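Local coordinates for glycerate dehydrogenase related protein (Thermoplasma acidophilum, PDB 3GVX) that probably acts as an NAD(P)-dependent reductase of glyoxylate or hydroxypyruvate, as a member of the D-isomer specific 2-hydroxyacid dehydrogenase family, at residues V5-D10 against A37-D42; K18-G23 against A272-R277; C75-A80 against D266-L271. All coordinates share one frame; numbering follows the deposited sequence.

All three contacts lie in the flavodoxin-like domain built on the parallel sheet of strands 26-28, 3-5, 37-40, 52-55 and 73-75. Contact 1 is the most buried: it joins the end of strand 3-5 and the loop after it to strand 37-40 through valine and phenylalanine, with a lysine at its exposed border. Contacts 2 and 3 are partly buried and share helix 266-279, which meets the end of helix 11-20 and the start of helix 79-97, respectively. Phe273 of contact 2 reaches Val5 and Val39 of contact 1. All three pack apolar groups; contact 1 adds a backbone strand bond and a bridging water, contact 2 a weak arginine bond and contact 3 a buried asparagine.

Contact 1 (V5-D10 against A37-D42); sequences VNFPAD and AQVIKD
The Phe7 ring lies between Val5 and Lys41, where the chain leaves strand 3-5 of the flavodoxin-like sheet for helix 11-20. Val5 CG1 sits 3.5 Å above one face, over the ring centre, while Lys41 CE covers the opposite face, displaced toward the rim and 3.8 Å from the Phe7 centroid, in a CH-pi contact. Phe7 CG stands between the backbone N and the carbonyl carbon (chi1 51°), which starts the ring toward strand 37-40, and a flat aromatic suits a place with an aliphatic group over each face. The extended Lys41 chain crosses the phenyl side chain at about a right angle; a long aliphatic chain with a charged tip suits this exposed border. The ring edge meets the backbone of Ile40, with Ile40 CA 3.7 Å from Phe7 CE1, and the same CE1 packs 3.9 Å from Val39 CG1.

Val5 and Val39 form a parallel bridge at the end of this strand pair, their beta-branched side chains on one face of the sheet with CG2 4.3 Å from CG2. Asn6 N donates to Val39 O at 3.0 Å. Beyond the bridge the chains diverge, and a water links Asn6 O to Lys41 N. Asn6 ND2 donates a hydrogen bond to Arg43 O. Strand 3-5 is flanked by strands 26-28 and 37-40, and Phe273 of helix 266-279 covers the face that carries Val5 and Val39.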
loop_
_atom_site.group_PDB
_atom_site.type_symbol
_atom_site.label_atom_id
_atom_site.label_comp_id
_atom_site.label_asym_id
_atom_site.label_seq_id
_atom_site.Cartn_x
_atom_site.Cartn_y
_atom_site.Cartn_z
ATOM N N VAL B 5 23.752 23.035 13.384
ATOM C CA VAL B 5 23.370 22.889 11.997
ATOM C C VAL B 5 24.288 23.800 11.221
ATOM O O VAL B 5 24.148 25.022 11.216
ATOM C CB VAL B 5 21.893 23.257 11.781
ATOM C CG1 VAL B 5 21.532 23.123 10.298
ATOM C CG2 VAL B 5 21.011 22.354 12.645
ATOM N N ASN B 6 25.246 23.151 10.574
ATOM C CA ASN B 6 26.283 23.826 9.828
ATOM C C ASN B 6 25.949 24.273 8.421
ATOM O O ASN B 6 26.737 24.112 7.489
ATOM C CB ASN B 6 27.545 22.971 9.813
ATOM C CG ASN B 6 28.741 23.739 9.326
ATOM O OD1 ASN B 6 28.880 24.932 9.606
ATOM N ND2 ASN B 6 29.625 23.063 8.608
ATOM N N PHE B 7 24.763 24.834 8.276
ATOM C CA PHE B 7 24.342 25.374 7.009
ATOM C C PHE B 7 23.150 26.281 7.229
ATOM O O PHE B 7 22.489 26.214 8.264
ATOM C CB PHE B 7 24.019 24.271 5.983
ATOM C CG PHE B 7 23.085 23.204 6.473
ATOM C CD1 PHE B 7 23.582 22.009 6.994
ATOM C CD2 PHE B 7 21.707 23.373 6.404
ATOM C CE1 PHE B 7 22.725 21.001 7.436
ATOM C CE2 PHE B 7 20.838 22.369 6.850
ATOM C CZ PHE B 7 21.354 21.183 7.367
ATOM N N PRO B 8 22.886 27.170 6.266
ATOM C CA PRO B 8 21.782 28.129 6.288
ATOM C C PRO B 8 20.474 27.342 6.277
ATOM O O PRO B 8 20.259 26.487 5.420
ATOM C CB PRO B 8 22.006 28.933 5.004
ATOM C CG PRO B 8 23.496 28.778 4.761
ATOM C CD PRO B 8 23.692 27.338 5.049
ATOM N N ALA B 9 19.613 27.610 7.246
ATOM C CA ALA B 9 18.350 26.895 7.327
ATOM C C ALA B 9 17.225 27.877 7.600
ATOM O O ALA B 9 17.395 28.826 8.355
ATOM C CB ALA B 9 18.426 25.845 8.428
ATOM N N ASP B 10 16.075 27.672 6.977
ATOM C CA ASP B 10 14.986 28.595 7.235
ATOM C C ASP B 10 14.113 28.199 8.411
ATOM O O ASP B 10 14.423 27.258 9.162
ATOM C CB ASP B 10 14.121 28.790 5.991
ATOM C CG ASP B 10 13.584 27.493 5.442
ATOM O OD1 ASP B 10 12.885 26.758 6.171
ATOM O OD2 ASP B 10 13.863 27.201 4.266
ATOM N N ALA B 37 26.583 17.117 18.447
ATOM C CA ALA B 37 26.073 16.700 17.167
ATOM C C ALA B 37 26.115 17.831 16.169
ATOM O O ALA B 37 25.837 18.995 16.483
ATOM C CB ALA B 37 24.662 16.165 17.319
ATOM N N GLN B 38 26.499 17.476 14.956
ATOM C CA GLN B 38 26.587 18.436 13.880
ATOM C C GLN B 38 25.835 17.890 12.681
ATOM O O GLN B 38 26.027 16.741 12.282
ATOM C CB GLN B 38 28.049 18.683 13.518
ATOM C CG GLN B 38 28.263 19.823 12.564
ATOM C CD GLN B 38 29.733 20.126 12.388
ATOM O OE1 GLN B 38 30.430 20.437 13.354
ATOM N NE2 GLN B 38 30.217 20.031 11.160
ATOM N N VAL B 39 24.957 18.705 12.118
ATOM C CA VAL B 39 24.201 18.295 10.944
ATOM C C VAL B 39 24.836 19.058 9.796
ATOM O O VAL B 39 25.024 20.266 9.876
ATOM C CB VAL B 39 22.714 18.671 11.069
ATOM C CG1 VAL B 39 21.940 18.103 9.885
ATOM C CG2 VAL B 39 22.157 18.166 12.399
ATOM N N ILE B 40 25.166 18.355 8.726
ATOM C CA ILE B 40 25.840 18.987 7.616
ATOM C C ILE B 40 25.319 18.594 6.257
ATOM O O ILE B 40 24.511 17.686 6.102
ATOM C CB ILE B 40 27.337 18.606 7.619
ATOM C CG1 ILE B 40 27.479 17.148 7.172
ATOM C CG2 ILE B 40 27.931 18.743 9.024
ATOM C CD1 ILE B 40 28.915 16.672 6.967
ATOM N N LYS B 41 25.826 19.298 5.265
ATOM C CA LYS B 41 25.533 18.992 3.891
ATOM C C LYS B 41 26.849 18.508 3.306
ATOM O O LYS B 41 27.004 17.334 3.016
ATOM C CB LYS B 41 25.043 20.226 3.147
ATOM C CG LYS B 41 23.702 20.713 3.606
ATOM C CD LYS B 41 23.196 21.779 2.676
ATOM C CE LYS B 41 21.840 22.265 3.095
ATOM N NZ LYS B 41 21.323 23.257 2.115
ATOM N N ASP B 42 27.811 19.414 3.195
ATOM C CA ASP B 42 29.098 19.082 2.620
ATOM C C ASP B 42 30.290 19.231 3.534
ATOM O O ASP B 42 31.274 18.532 3.387
ATOM C CB ASP B 42 29.311 19.921 1.375
ATOM C CG ASP B 42 28.203 19.736 0.368
ATOM O OD1 ASP B 42 27.995 20.633 -0.471
ATOM O OD2 ASP B 42 27.534 18.688 0.408
HETATM O O HOH W 1 27.596 21.614 5.880
#

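Contact 2 (K18-G23 against A272-R277)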
loop_
_atom_site.group_PDB
_atom_site.type_symbol
_atom_site.label_atom_id
_atom_site.label_comp_id
_atom_site.label_asym_id
_atom_site.label_seq_id
_atom_site.Cartn_x
_atom_site.Cartn_y
_atom_site.Cartn_z
ATOM N N LYS B 18 13.047 22.132 15.934
ATOM C CA LYS B 18 12.590 22.274 17.322
ATOM C C LYS B 18 11.589 21.207 17.712
ATOM O O LYS B 18 11.521 20.830 18.875
ATOM C CB LYS B 18 11.933 23.630 17.632
ATOM C CG LYS B 18 12.320 24.808 16.770
ATOM C CD LYS B 18 11.990 26.154 17.459
ATOM C CE LYS B 18 10.511 26.321 17.910
ATOM N NZ LYS B 18 9.511 25.362 17.321
ATOM N N THR B 19 10.787 20.718 16.775
ATOM C CA THR B 19 9.833 19.699 17.185
ATOM C C THR B 19 10.549 18.382 17.402
ATOM O O THR B 19 10.410 17.772 18.458
ATOM C CB THR B 19 8.687 19.456 16.176
ATOM O OG1 THR B 19 8.064 20.700 15.833
ATOM C CG2 THR B 19 7.636 18.532 16.811
ATOM N N VAL B 20 11.328 17.947 16.417
ATOM C CA VAL B 20 12.048 16.687 16.532
ATOM C C VAL B 20 13.104 16.689 17.623
ATOM O O VAL B 20 13.244 15.719 18.354
ATOM C CB VAL B 20 12.758 16.304 15.207
ATOM C CG1 VAL B 20 13.667 15.099 15.441
ATOM C CG2 VAL B 20 11.741 16.022 14.107
ATOM N N LEU B 21 13.857 17.775 17.724
ATOM C CA LEU B 21 14.923 17.852 18.714
ATOM C C LEU B 21 14.576 18.695 19.932
ATOM O O LEU B 21 15.440 19.332 20.525
ATOM C CB LEU B 21 16.211 18.359 18.061
ATOM C CG LEU B 21 16.682 17.368 16.994
ATOM C CD1 LEU B 21 17.675 18.043 16.072
ATOM C CD2 LEU B 21 17.244 16.115 17.672
ATOM N N ASP B 22 13.303 18.704 20.298
ATOM C CA ASP B 22 12.877 19.460 21.464
ATOM C C ASP B 22 13.485 18.750 22.670
ATOM O O ASP B 22 13.199 17.586 22.945
ATOM C CB ASP B 22 11.335 19.529 21.502
ATOM C CG ASP B 22 10.718 18.728 22.635
ATOM O OD1 ASP B 22 10.388 19.321 23.681
ATOM O OD2 ASP B 22 10.557 17.502 22.475
ATOM N N GLY B 23 14.371 19.456 23.360
ATOM C CA GLY B 23 15.066 18.886 24.501
ATOM C C GLY B 23 16.568 18.831 24.245
ATOM O O GLY B 23 17.328 18.212 24.987
ATOM N N ALA B 272 16.716 13.267 8.800
ATOM C CA ALA B 272 18.079 13.588 9.221
ATOM C C ALA B 272 18.091 13.977 10.699
ATOM O O ALA B 272 18.854 13.424 11.479
ATOM C CB ALA B 272 18.661 14.720 8.354
ATOM N N PHE B 273 17.224 14.902 11.096
ATOM C CA PHE B 273 17.180 15.311 12.504
ATOM C C PHE B 273 16.735 14.190 13.412
ATOM O O PHE B 273 17.213 14.051 14.535
ATOM C CB PHE B 273 16.243 16.513 12.725
ATOM C CG PHE B 273 16.724 17.791 12.103
ATOM C CD1 PHE B 273 18.028 18.215 12.257
ATOM C CD2 PHE B 273 15.874 18.568 11.350
ATOM C CE1 PHE B 273 18.474 19.384 11.666
ATOM C CE2 PHE B 273 16.318 19.733 10.765
ATOM C CZ PHE B 273 17.620 20.135 10.924
ATOM N N GLU B 274 15.801 13.393 12.920
ATOM C CA GLU B 274 15.298 12.278 13.686
ATOM C C GLU B 274 16.396 11.286 13.989
ATOM O O GLU B 274 16.476 10.776 15.101
ATOM C CB GLU B 274 14.132 11.608 12.961
ATOM C CG GLU B 274 12.859 12.417 13.095
ATOM C CD GLU B 274 11.647 11.794 12.407
ATOM O OE1 GLU B 274 11.815 11.034 11.435
ATOM O OE2 GLU B 274 10.510 12.077 12.833
ATOM N N ASN B 275 17.267 11.030 13.021
ATOM C CA ASN B 275 18.348 10.100 13.282
ATOM C C ASN B 275 19.261 10.644 14.360
ATOM O O ASN B 275 19.866 9.882 15.094
ATOM C CB ASN B 275 19.183 9.806 12.038
ATOM C CG ASN B 275 20.083 8.601 12.234
ATOM O OD1 ASN B 275 21.297 8.662 12.020
ATOM N ND2 ASN B 275 19.484 7.488 12.647
ATOM N N VAL B 276 19.372 11.964 14.441
ATOM C CA VAL B 276 20.208 12.599 15.455
ATOM C C VAL B 276 19.654 12.322 16.845
ATOM O O VAL B 276 20.379 11.983 17.773
ATOM C CB VAL B 276 20.288 14.123 15.234
ATOM C CG1 VAL B 276 20.799 14.807 16.505
ATOM C CG2 VAL B 276 21.189 14.432 14.033
ATOM N N ARG B 277 18.348 12.477 16.961
ATOM C CA ARG B 277 17.645 12.236 18.196
ATOM C C ARG B 277 17.739 10.764 18.591
ATOM O O ARG B 277 17.967 10.434 19.748
ATOM C CB ARG B 277 16.198 12.712 18.019
ATOM C CG ARG B 277 15.120 11.738 18.368
ATOM C CD ARG B 277 14.081 12.480 19.169
ATOM N NE ARG B 277 14.277 12.292 20.603
ATOM C CZ ARG B 277 13.668 13.001 21.547
ATOM N NH1 ARG B 277 12.827 13.970 21.208
ATOM N NH2 ARG B 277 13.869 12.713 22.827
#
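Leu21 and Arg277 run antiparallel past one another where helix 11-20 ends against helix 266-279, two neighbouring helices of the flavodoxin-like domain. Arg277 can be followed outward. Its CB rests 3.6 Å from Leu21 CD2, an apolar start for a side chain that ends in charge. CG leaves at chi1 128°, away from any staggered position; the chain is bent again at chi2 and chi3, and its tip ends beside the C-terminal end of helix 11-20. CD comes 3.4 Å from Val20 O. At the tip NH1 makes a weak hydrogen bond to that same carbonyl oxygen, whereas NH2 forms a salt bridge with Glu281, its stronger partner. The Asp22 carboxylate is 4.4 Å (OD2) from Arg277 NH1, too far for a salt bridge. Since Val20 is the last residue of its helix, the guanidinium probably also eases the partial negative charge gathered there.

Apolar branches fill the rest of the interface. Leu21, which leaves helical geometry, sends CD1 to Phe273 CD1 at 3.8 Å and CD2 to Val276 CG1, so its forked end bridges side chains about one helical turn apart. Val20, compact and beta-branched, fits close to the helix backbone: with CG1 anti to the backbone N (chi1 171°), that methyl lies 4.0 Å from Phe273 CB and 3.7 Å from the aliphatic CG of Glu274.

Contact 3 (C75-A80 against D266-L271)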
loop_
_atom_site.group_PDB
_atom_site.type_symbol
_atom_site.label_atom_id
_atom_site.label_comp_id
_atom_site.label_asym_id
_atom_site.label_seq_id
_atom_site.Cartn_x
_atom_site.Cartn_y
_atom_site.Cartn_z
ATOM N N CYS B 75 27.150 9.685 10.115
ATOM C CA CYS B 75 25.904 9.064 9.687
ATOM C C CYS B 75 25.414 9.764 8.429
ATOM O O CYS B 75 25.676 10.945 8.224
ATOM C CB CYS B 75 24.832 9.192 10.768
ATOM S SG CYS B 75 25.306 8.526 12.341
ATOM N N SER B 76 24.706 9.027 7.583
ATOM C CA SER B 76 24.163 9.615 6.377
ATOM C C SER B 76 22.642 9.538 6.468
ATOM O O SER B 76 22.099 9.044 7.449
ATOM C CB SER B 76 24.696 8.909 5.120
ATOM O OG SER B 76 24.304 7.564 5.071
ATOM N N ASN B 77 21.960 10.010 5.437
ATOM C CA ASN B 77 20.500 10.052 5.452
ATOM C C ASN B 77 19.869 9.534 4.153
ATOM O O ASN B 77 19.532 10.318 3.274
ATOM C CB ASN B 77 20.097 11.499 5.729
ATOM C CG ASN B 77 18.611 11.698 5.825
ATOM O OD1 ASN B 77 17.905 10.918 6.461
ATOM N ND2 ASN B 77 18.126 12.776 5.219
ATOM N N ALA B 78 19.705 8.212 4.055
ATOM C CA ALA B 78 19.156 7.565 2.858
ATOM C C ALA B 78 17.761 6.948 2.988
ATOM O O ALA B 78 17.257 6.347 2.043
ATOM C CB ALA B 78 20.138 6.497 2.349
ATOM N N GLY B 79 17.131 7.100 4.139
ATOM C CA GLY B 79 15.808 6.542 4.322
ATOM C C GLY B 79 14.724 6.950 3.342
ATOM O O GLY B 79 13.930 6.104 2.941
ATOM N N ALA B 80 14.695 8.226 2.949
ATOM C CA ALA B 80 13.677 8.749 2.032
ATOM C C ALA B 80 13.634 7.997 0.714
ATOM O O ALA B 80 12.573 7.735 0.151
ATOM C CB ALA B 80 13.907 10.241 1.773
ATOM N N ASP B 266 11.196 16.759 0.724
ATOM C CA ASP B 266 11.043 17.577 1.936
ATOM C C ASP B 266 11.131 16.784 3.196
ATOM O O ASP B 266 11.298 17.321 4.277
ATOM C CB ASP B 266 9.679 18.254 1.981
ATOM C CG ASP B 266 9.428 19.133 0.801
ATOM O OD1 ASP B 266 10.414 19.527 0.142
ATOM O OD2 ASP B 266 8.245 19.437 0.542
ATOM N N ILE B 267 10.967 15.491 3.041
ATOM C CA ILE B 267 10.978 14.583 4.145
ATOM C C ILE B 267 12.389 14.176 4.595
ATOM O O ILE B 267 12.586 13.770 5.742
ATOM C CB ILE B 267 10.072 13.396 3.740
ATOM C CG1 ILE B 267 8.908 13.302 4.729
ATOM C CG2 ILE B 267 10.882 12.139 3.481
ATOM C CD1 ILE B 267 9.284 13.470 6.195
ATOM N N ALA B 268 13.362 14.314 3.694
ATOM C CA ALA B 268 14.760 13.973 3.975
ATOM C C ALA B 268 15.307 14.736 5.173
ATOM O O ALA B 268 15.884 14.147 6.076
ATOM C CB ALA B 268 15.624 14.238 2.741
ATOM N N ILE B 269 15.086 16.045 5.201
ATOM C CA ILE B 269 15.588 16.861 6.297
ATOM C C ILE B 269 15.052 16.435 7.659
ATOM O O ILE B 269 15.784 16.430 8.640
ATOM C CB ILE B 269 15.342 18.381 6.025
ATOM C CG1 ILE B 269 16.171 19.217 7.010
ATOM C CG2 ILE B 269 13.851 18.707 6.036
ATOM C CD1 ILE B 269 17.685 19.074 6.796
ATOM N N GLN B 270 13.789 16.027 7.718
ATOM C CA GLN B 270 13.216 15.581 8.984
ATOM C C GLN B 270 13.825 14.276 9.450
ATOM O O GLN B 270 14.109 14.105 10.627
ATOM C CB GLN B 270 11.710 15.408 8.868
ATOM C CG GLN B 270 11.034 15.181 10.199
ATOM C CD GLN B 270 9.528 15.227 10.080
ATOM O OE1 GLN B 270 8.979 16.060 9.356
ATOM N NE2 GLN B 270 8.851 14.339 10.793
ATOM N N LEU B 271 14.003 13.349 8.518
ATOM C CA LEU B 271 14.604 12.055 8.839
ATOM C C LEU B 271 16.030 12.267 9.353
ATOM O O LEU B 271 16.488 11.547 10.239
ATOM C CB LEU B 271 14.602 11.137 7.605
ATOM C CG LEU B 271 13.215 10.693 7.105
ATOM C CD1 LEU B 271 13.326 10.141 5.686
ATOM C CD2 LEU B 271 12.615 9.670 8.077
#
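Ile267 opens the contact with its CG2 methyl, 4.0 Å from Ala80 CB. Ala80 is small enough to let the first turn of helix 79-97 approach helix 266-279 closely: its CA comes within 5.7 Å of the CA of Ala268. Helix 79-97 follows the last strand (73-75) of the flavodoxin-like sheet and leads toward the NAD-binding domain, from which the chain returns in helix 266-279. One residue on, Ala268 contributes both a methyl and a carbonyl. Ala268 CB lies 3.8 Å from Asn77 ND2, and Ala268 O accepts a hydrogen bond from Asn77 ND2 at 2.8 Å. The donor stands above the carbonyl plane, 52° out of it, and the oxygen is itself tilted from the plane of the Asn77 amide. Asn77 CG is anti to the backbone N (chi1 -178°), which sets this amide carbon toward the helix. Ile269 turns from this interface toward Val13 and Ile16 of helix 11-20.

Leu271 closes the segment. Its CB lies 3.5 Å from Asn77 OD1, the two side chains crossing at about a right angle, while CD1 reaches over the start of helix 79-97, 3.6 Å from Ala80 N and 4.0 Å from Ala80 CB. Tyr121 of the second subunit packs on Ile267 and Leu271, which places the contact beside the dimer interface.

Asn77 ND2 also donates to Ile56 O. An alanine here would probably leave the carbonyls of Ala268 and Ile56 without this shared donor and open a gap beside Leu271 CB. A neutral, buried amide whose NH2 is taken up by two backbone carbonyls is likely to hold the loop before helix 79-97 against helix 266-279, probably at less cost than a buried charge.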